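Local coordinates for mandelate racemase/muconate lactonizing enzyme family protein (PDB 2QDE) that belongs to the mandelate racemase/muconate lactonizing enzyme family, pairing an N-terminal alpha+beta domain with a barrel-like domain that holds a barium ion, at residues 12-17 and 60-65; 79-82 and 88-91; 110-115 and 124-129. All coordinates share one frame; numbering follows the deposited sequence.

Overall arrangement
All three contacts lie in the N-terminal domain characteristic of the mandelate racemase/muconate lactonizing enzyme family, and they follow one another along the chain. Contact 1 ties a strand of the antiparallel sheet to the start of helix 62-78. Contact 2 lies just beyond that helix's other end, its centre 25 Å from that of contact 1. Contacts 2 and 3, with centres 15 Å apart, meet directly where Ile-89 CG2 packs 3.9 Å from Leu-111 CD1, joining helices 86-96 and 101-119; both also border the third subunit. The barium ion is bound by Asp-195, Asn-197, Glu-221 and Asp-246 of the C-terminal domain, and none of the contacts supplies a ligand.

Contact 1 (12-17 and 60-65); sequences PISTPM and ETQDSI
Gln-62 turns its CG opposite its own carbonyl carbon (chi1 -72°) and stays extended beyond it (chi2 -176°), which carries its amide from the first turn of helix 62-78 to Pro-12 and Ile-13. The contact thus joins strand 5-15, an inner strand of the antiparallel sheet in the N-terminal domain, to the start of a helix that comes after the sheet's first three strands in the chain. Pro-12 offers an apolar surface, with its CB 3.8 Å from Gln-62 NE2. The same nitrogen comes within 3.1 Å of Ile-13 O, but at an angle too poor for a hydrogen bond. Its bonds run instead to Gly-33 O on the adjacent strand and to Thr-379 OG1, while Gln-62 OE1 accepts from Lys-382 NZ. A glutamine suits this buried place because one flat group offers donors at one end and an acceptor at the other, and partners at both ends fix its rotation. Ser-14, the next residue along the strand, adds a short hydroxyl arm that bonds to Asp-32 and Thr-379, so that the strand and the helix start share Thr-379 as a partner. The helix begins after Thr-61, the N-cap residue, and close to the second subunit, against which Thr-61, Asp-63 and Ser-64 pack. There Thr-61 N donates a weak hydrogen bond to Ser-64 OG, 3.3 Å away.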
loop_
_atom_site.group_PDB
_atom_site.type_symbol
_atom_site.label_atom_id
_atom_site.label_comp_id
_atom_site.label_asym_id
_atom_site.label_seq_id
_atom_site.Cartn_x
_atom_site.Cartn_y
_atom_site.Cartn_z
ATOM N N PRO A 12 45.645 21.314 -4.979
ATOM C CA PRO A 12 45.618 20.008 -4.310
ATOM C C PRO A 12 46.545 20.012 -3.091
ATOM O O PRO A 12 47.744 20.267 -3.217
ATOM C CB PRO A 12 46.106 19.064 -5.399
ATOM C CG PRO A 12 47.143 19.905 -6.100
ATOM C CD PRO A 12 46.476 21.269 -6.200
ATOM N N ILE A 13 45.991 19.746 -1.913
ATOM C CA ILE A 13 46.801 19.721 -0.702
ATOM C C ILE A 13 46.734 18.398 0.054
ATOM O O ILE A 13 45.772 17.628 -0.065
ATOM C CB ILE A 13 46.407 20.858 0.285
ATOM C CG1 ILE A 13 44.926 20.758 0.643
ATOM C CG2 ILE A 13 46.717 22.222 -0.327
ATOM C CD1 ILE A 13 44.526 21.647 1.831
ATOM N N SER A 14 47.781 18.135 0.822
ATOM C CA SER A 14 47.859 16.930 1.632
ATOM C C SER A 14 48.243 17.392 3.034
ATOM O O SER A 14 49.333 17.918 3.242
ATOM C CB SER A 14 48.915 15.972 1.075
ATOM O OG SER A 14 48.530 15.456 -0.190
ATOM N N THR A 15 47.341 17.197 3.992
ATOM C CA THR A 15 47.584 17.625 5.365
ATOM C C THR A 15 47.892 16.482 6.333
ATOM O O THR A 15 47.088 15.573 6.518
ATOM C CB THR A 15 46.377 18.409 5.903
ATOM O OG1 THR A 15 46.050 19.453 4.986
ATOM C CG2 THR A 15 46.691 19.016 7.262
ATOM N N PRO A 16 49.080 16.517 6.959
ATOM C CA PRO A 16 49.472 15.473 7.909
ATOM C C PRO A 16 48.641 15.559 9.193
ATOM O O PRO A 16 48.241 16.645 9.612
ATOM C CB PRO A 16 50.947 15.778 8.179
ATOM C CG PRO A 16 51.390 16.547 6.954
ATOM C CD PRO A 16 50.207 17.428 6.685
ATOM N N MET A 17 48.399 14.409 9.812
ATOM C CA MET A 17 47.635 14.333 11.052
ATOM C C MET A 17 48.548 14.380 12.280
ATOM O O MET A 17 49.721 13.981 12.211
ATOM C CB MET A 17 46.834 13.028 11.078
ATOM C CG MET A 17 45.850 12.880 9.932
ATOM S SD MET A 17 44.271 13.686 10.250
ATOM C CE MET A 17 43.285 12.295 10.702
ATOM N N GLU A 60 34.714 10.615 -4.524
ATOM C CA GLU A 60 35.428 11.660 -5.249
ATOM C C GLU A 60 36.887 11.756 -4.808
ATOM O O GLU A 60 37.234 11.424 -3.674
ATOM C CB GLU A 60 34.706 13.002 -5.077
ATOM C CG GLU A 60 33.323 12.996 -5.740
ATOM C CD GLU A 60 32.524 14.266 -5.495
ATOM O OE1 GLU A 60 32.922 15.338 -6.005
ATOM O OE2 GLU A 60 31.492 14.182 -4.790
ATOM N N THR A 61 37.743 12.198 -5.721
ATOM C CA THR A 61 39.165 12.316 -5.441
ATOM C C THR A 61 39.653 13.713 -5.778
ATOM O O THR A 61 38.917 14.515 -6.342
ATOM C CB THR A 61 39.991 11.332 -6.294
ATOM O OG1 THR A 61 39.809 11.643 -7.685
ATOM C CG2 THR A 61 39.556 9.889 -6.026
ATOM N N GLN A 62 40.905 13.990 -5.431
ATOM C CA GLN A 62 41.488 15.286 -5.726
ATOM C C GLN A 62 41.341 15.556 -7.209
ATOM O O GLN A 62 40.883 16.622 -7.600
ATOM C CB GLN A 62 42.967 15.312 -5.362
ATOM C CG GLN A 62 43.255 15.338 -3.886
ATOM C CD GLN A 62 44.736 15.471 -3.627
ATOM O OE1 GLN A 62 45.535 14.695 -4.162
ATOM N NE2 GLN A 62 45.117 16.452 -2.816
ATOM N N ASP A 63 41.723 14.577 -8.028
ATOM C CA ASP A 63 41.638 14.730 -9.477
ATOM C C ASP A 63 40.197 14.837 -9.983
ATOM O O ASP A 63 39.930 15.598 -10.914
ATOM C CB ASP A 63 42.404 13.594 -10.180
ATOM C CG ASP A 63 43.926 13.703 -9.983
ATOM O OD1 ASP A 63 44.389 14.759 -9.494
ATOM O OD2 ASP A 63 44.663 12.743 -10.318
ATOM N N SER A 64 39.267 14.101 -9.363
ATOM C CA SER A 64 37.849 14.166 -9.741
ATOM C C SER A 64 37.369 15.599 -9.639
ATOM O O SER A 64 36.853 16.181 -10.586
ATOM C CB SER A 64 36.968 13.354 -8.784
ATOM O OG SER A 64 37.184 11.980 -8.935
ATOM N N ILE A 65 37.520 16.145 -8.443
ATOM C CA ILE A 65 37.092 17.499 -8.153
ATOM C C ILE A 65 37.800 18.528 -9.031
ATOM O O ILE A 65 37.167 19.435 -9.575
ATOM C CB ILE A 65 37.336 17.812 -6.666
ATOM C CG1 ILE A 65 36.544 16.818 -5.806
ATOM C CG2 ILE A 65 36.936 19.254 -6.357
ATOM C CD1 ILE A 65 36.912 16.829 -4.332
#

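Contact 2 (79-82 and 88-91); sequences LGED and KIVG
Glu-81 and Lys-88 form a salt bridge across the helix-loop-helix connection between helices 62-78 and 86-96 of the N-terminal domain, with Glu-81 in the loop and Lys-88 on the second helix. The charged contact runs from Lys-88 NZ to Glu-81 OE1, 2.8 Å apart. The ammonium meets this oxygen on its syn side, 18° out of the carboxylate plane. Lys-88 reaches it with a fully extended chain, whereas Glu-81 bends at chi2 (62°), folding its carboxylate back beside its own backbone. A long, flexible lysine suits a helix position that must span the gap to the loop, and Lys-88 also packs on Thr-131 of the third subunit.

Hydrogen bonding occupies the other carboxylate oxygen. Glu-81 OE2 accepts from Asp-82 N over 2.7 Å with its anti lone pair, and a water donates to the same OE2 over 2.7 Å. That water in turn accepts a weak bond of 3.2 Å from Lys-88 NZ, so the two charged groups are joined both directly and through solvent. With both oxygens engaged the carboxylate is restrained in its rotation, and the nearby ammonium would be expected to favour its ionised form.

The apolar part lies alongside. Ile-89, one residue further along the helix, runs past Glu-81 in the opposite direction, with CD1 3.8 Å from Glu-81 CG. A branched aliphatic side chain fits here because it can cover the methylene part of the glutamate while packing on Val-77 and Leu-78 of the preceding helix. The loop itself is tied to strand 5-15 by backbone hydrogen bonds of Gly-80 and Glu-81 with Ile-5. At its far end Ile-89 CD1 comes to 3.9 Å from Asp-82 O.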
loop_
_atom_site.group_PDB
_atom_site.type_symbol
_atom_site.label_atom_id
_atom_site.label_comp_id
_atom_site.label_asym_id
_atom_site.label_seq_id
_atom_site.Cartn_x
_atom_site.Cartn_y
_atom_site.Cartn_z
ATOM N N LEU A 79 33.106 31.002 -15.078
ATOM C CA LEU A 79 33.811 32.110 -15.718
ATOM C C LEU A 79 32.877 33.102 -16.404
ATOM O O LEU A 79 32.018 32.721 -17.201
ATOM C CB LEU A 79 34.846 31.566 -16.705
ATOM C CG LEU A 79 36.027 30.893 -15.999
ATOM C CD1 LEU A 79 36.858 30.090 -16.981
ATOM C CD2 LEU A 79 36.868 31.955 -15.309
ATOM N N GLY A 80 33.048 34.380 -16.069
ATOM C CA GLY A 80 32.220 35.421 -16.651
ATOM C C GLY A 80 30.873 35.586 -15.965
ATOM O O GLY A 80 30.086 36.459 -16.338
ATOM N N GLU A 81 30.608 34.766 -14.953
ATOM C CA GLU A 81 29.333 34.821 -14.239
ATOM C C GLU A 81 29.360 35.663 -12.961
ATOM O O GLU A 81 30.400 35.806 -12.313
ATOM C CB GLU A 81 28.867 33.391 -13.903
ATOM C CG GLU A 81 27.524 33.323 -13.181
ATOM C CD GLU A 81 26.397 33.895 -14.022
ATOM O OE1 GLU A 81 25.762 33.126 -14.772
ATOM O OE2 GLU A 81 26.163 35.120 -13.948
ATOM N N ASP A 82 28.197 36.215 -12.618
ATOM C CA ASP A 82 27.999 37.022 -11.417
ATOM C C ASP A 82 27.912 36.016 -10.256
ATOM O O ASP A 82 26.997 35.194 -10.209
ATOM C CB ASP A 82 26.684 37.811 -11.546
ATOM C CG ASP A 82 26.421 38.729 -10.367
ATOM O OD1 ASP A 82 26.970 38.482 -9.268
ATOM O OD2 ASP A 82 25.641 39.697 -10.537
ATOM N N LYS A 88 21.086 30.131 -9.483
ATOM C CA LYS A 88 21.323 29.876 -10.898
ATOM C C LYS A 88 22.494 28.923 -11.132
ATOM O O LYS A 88 22.355 27.922 -11.837
ATOM C CB LYS A 88 21.576 31.199 -11.632
ATOM C CG LYS A 88 21.684 31.060 -13.146
ATOM C CD LYS A 88 22.204 32.345 -13.781
ATOM C CE LYS A 88 22.451 32.158 -15.272
ATOM N NZ LYS A 88 23.203 33.308 -15.854
ATOM N N ILE A 89 23.644 29.230 -10.539
ATOM C CA ILE A 89 24.840 28.402 -10.702
ATOM C C ILE A 89 24.679 26.981 -10.155
ATOM O O ILE A 89 25.083 26.012 -10.801
ATOM C CB ILE A 89 26.063 29.080 -10.036
ATOM C CG1 ILE A 89 26.358 30.401 -10.751
ATOM C CG2 ILE A 89 27.276 28.156 -10.096
ATOM C CD1 ILE A 89 27.363 31.284 -10.034
ATOM N N VAL A 90 24.097 26.855 -8.967
ATOM C CA VAL A 90 23.882 25.539 -8.374
ATOM C C VAL A 90 22.989 24.723 -9.301
ATOM O O VAL A 90 23.189 23.523 -9.473
ATOM C CB VAL A 90 23.213 25.654 -6.978
ATOM C CG1 VAL A 90 22.831 24.271 -6.448
ATOM C CG2 VAL A 90 24.163 26.338 -6.015
ATOM N N GLY A 91 22.010 25.388 -9.905
ATOM C CA GLY A 91 21.109 24.709 -10.819
ATOM C C GLY A 91 21.821 24.258 -12.080
ATOM O O GLY A 91 21.663 23.117 -12.522
HETATM O O HOH W 1 24.302 36.258 -15.552
#

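Contact 3 (110-115 and 124-129); sequences ALHDLV and YQLLGG
Segments 110-115, on helix 101-119, and 124-129, which opens on the short, weakly bonded helix 123-126, come nearest at the CA atoms of His-112 and Leu-126, 7.8 Å apart; the leucine side chains do most of the reaching, and no hydrogen bond crosses. Leu-126 is the residue most covered by the opposite segment: its CD1 lies 3.7 Å from His-112 O and 3.9 Å from Val-115 CG1, one helical turn along. Beta-branched Val-115, with CG1 opposite its backbone N (chi1 172°), is a compact aliphatic side chain that suits this methyl-to-methyl contact. Leu-127 also meets the imidazole, crossing the histidine side chain at about a right angle, with CD2 4.0 Å from His-112 NE2. The histidine combines two roles, since its CD2 lies obliquely near Leu-127 CD2 and Leu-126 CD1 while ND1 bonds to Asp-108 O in the preceding turn. Around the contact, His-112 also packs on Ile-86 of helix 86-96, Gln-125 meets Phe-119 of the third subunit, and Leu-127 rests on Leu-312 and Ala-315 of helix 303-315, joining the N-terminal domain to the C-terminal one.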
loop_
_atom_site.group_PDB
_atom_site.type_symbol
_atom_site.label_atom_id
_atom_site.label_comp_id
_atom_site.label_asym_id
_atom_site.label_seq_id
_atom_site.Cartn_x
_atom_site.Cartn_y
_atom_site.Cartn_z
ATOM N N ALA A 110 32.755 28.544 -1.917
ATOM C CA ALA A 110 33.510 29.709 -2.376
ATOM C C ALA A 110 32.595 30.808 -2.898
ATOM O O ALA A 110 32.932 31.985 -2.831
ATOM C CB ALA A 110 34.522 29.301 -3.462
ATOM N N LEU A 111 31.437 30.435 -3.426
ATOM C CA LEU A 111 30.507 31.441 -3.927
ATOM C C LEU A 111 29.949 32.230 -2.741
ATOM O O LEU A 111 29.902 33.463 -2.773
ATOM C CB LEU A 111 29.372 30.783 -4.725
ATOM C CG LEU A 111 29.723 30.359 -6.157
ATOM C CD1 LEU A 111 28.638 29.452 -6.724
ATOM C CD2 LEU A 111 29.894 31.604 -7.030
ATOM N N HIS A 112 29.542 31.519 -1.689
ATOM C CA HIS A 112 29.002 32.181 -0.504
ATOM C C HIS A 112 30.062 33.064 0.147
ATOM O O HIS A 112 29.759 34.147 0.639
ATOM C CB HIS A 112 28.507 31.162 0.528
ATOM C CG HIS A 112 27.159 30.591 0.217
ATOM N ND1 HIS A 112 26.977 29.543 -0.660
ATOM C CD2 HIS A 112 25.924 30.928 0.662
ATOM C CE1 HIS A 112 25.688 29.258 -0.741
ATOM N NE2 HIS A 112 25.028 30.084 0.051
ATOM N N ASP A 113 31.302 32.586 0.167
ATOM C CA ASP A 113 32.392 33.358 0.756
ATOM C C ASP A 113 32.563 34.659 -0.025
ATOM O O ASP A 113 32.623 35.741 0.557
ATOM C CB ASP A 113 33.692 32.556 0.723
ATOM C CG ASP A 113 34.860 33.322 1.311
ATOM O OD1 ASP A 113 34.764 33.749 2.479
ATOM O OD2 ASP A 113 35.876 33.492 0.601
ATOM N N LEU A 114 32.620 34.542 -1.347
ATOM C CA LEU A 114 32.785 35.696 -2.216
ATOM C C LEU A 114 31.617 36.677 -2.125
ATOM O O LEU A 114 31.820 37.890 -2.140
ATOM C CB LEU A 114 32.980 35.229 -3.657
ATOM C CG LEU A 114 33.265 36.278 -4.736
ATOM C CD1 LEU A 114 34.383 37.212 -4.290
ATOM C CD2 LEU A 114 33.642 35.555 -6.026
ATOM N N VAL A 115 30.396 36.159 -2.019
ATOM C CA VAL A 115 29.224 37.028 -1.917
ATOM C C VAL A 115 29.258 37.751 -0.579
ATOM O O VAL A 115 29.009 38.957 -0.506
ATOM C CB VAL A 115 27.911 36.219 -2.060
ATOM C CG1 VAL A 115 26.705 37.098 -1.768
ATOM C CG2 VAL A 115 27.807 35.671 -3.473
ATOM N N TYR A 124 26.620 33.345 7.571
ATOM C CA TYR A 124 25.387 33.024 8.280
ATOM C C TYR A 124 24.284 34.045 8.034
ATOM O O TYR A 124 23.105 33.720 8.159
ATOM C CB TYR A 124 25.627 32.825 9.783
ATOM C CG TYR A 124 26.267 33.972 10.528
ATOM C CD1 TYR A 124 25.595 35.179 10.720
ATOM C CD2 TYR A 124 27.536 33.825 11.090
ATOM C CE1 TYR A 124 26.174 36.219 11.462
ATOM C CE2 TYR A 124 28.126 34.857 11.830
ATOM C CZ TYR A 124 27.441 36.045 12.011
ATOM O OH TYR A 124 28.034 37.050 12.748
ATOM N N GLN A 125 24.665 35.270 7.674
ATOM C CA GLN A 125 23.683 36.306 7.376
ATOM C C GLN A 125 22.989 35.968 6.059
ATOM O O GLN A 125 21.844 36.359 5.827
ATOM C CB GLN A 125 24.350 37.681 7.253
ATOM C CG GLN A 125 24.941 38.208 8.545
ATOM C CD GLN A 125 23.893 38.454 9.615
ATOM O OE1 GLN A 125 23.135 37.554 9.982
ATOM N NE2 GLN A 125 23.854 39.683 10.133
ATOM N N LEU A 126 23.697 35.248 5.191
ATOM C CA LEU A 126 23.152 34.846 3.903
ATOM C C LEU A 126 22.290 33.598 4.052
ATOM O O LEU A 126 21.475 33.300 3.189
ATOM C CB LEU A 126 24.273 34.532 2.908
ATOM C CG LEU A 126 25.303 35.604 2.537
ATOM C CD1 LEU A 126 26.250 35.031 1.498
ATOM C CD2 LEU A 126 24.607 36.847 2.001
ATOM N N LEU A 127 22.482 32.870 5.148
ATOM C CA LEU A 127 21.742 31.633 5.380
ATOM C C LEU A 127 20.575 31.784 6.358
ATOM O O LEU A 127 20.087 30.794 6.901
ATOM C CB LEU A 127 22.707 30.546 5.875
ATOM C CG LEU A 127 23.905 30.262 4.957
ATOM C CD1 LEU A 127 24.872 29.284 5.626
ATOM C CD2 LEU A 127 23.407 29.703 3.635
ATOM N N GLY A 128 20.136 33.018 6.588
ATOM C CA GLY A 128 19.019 33.232 7.490
ATOM C C GLY A 128 19.312 33.939 8.804
ATOM O O GLY A 128 18.412 34.091 9.633
ATOM N N GLY A 129 20.555 34.378 9.004
ATOM C CA GLY A 129 20.898 35.070 10.236
ATOM C C GLY A 129 21.395 34.137 11.324
ATOM O O GLY A 129 21.146 32.935 11.274
#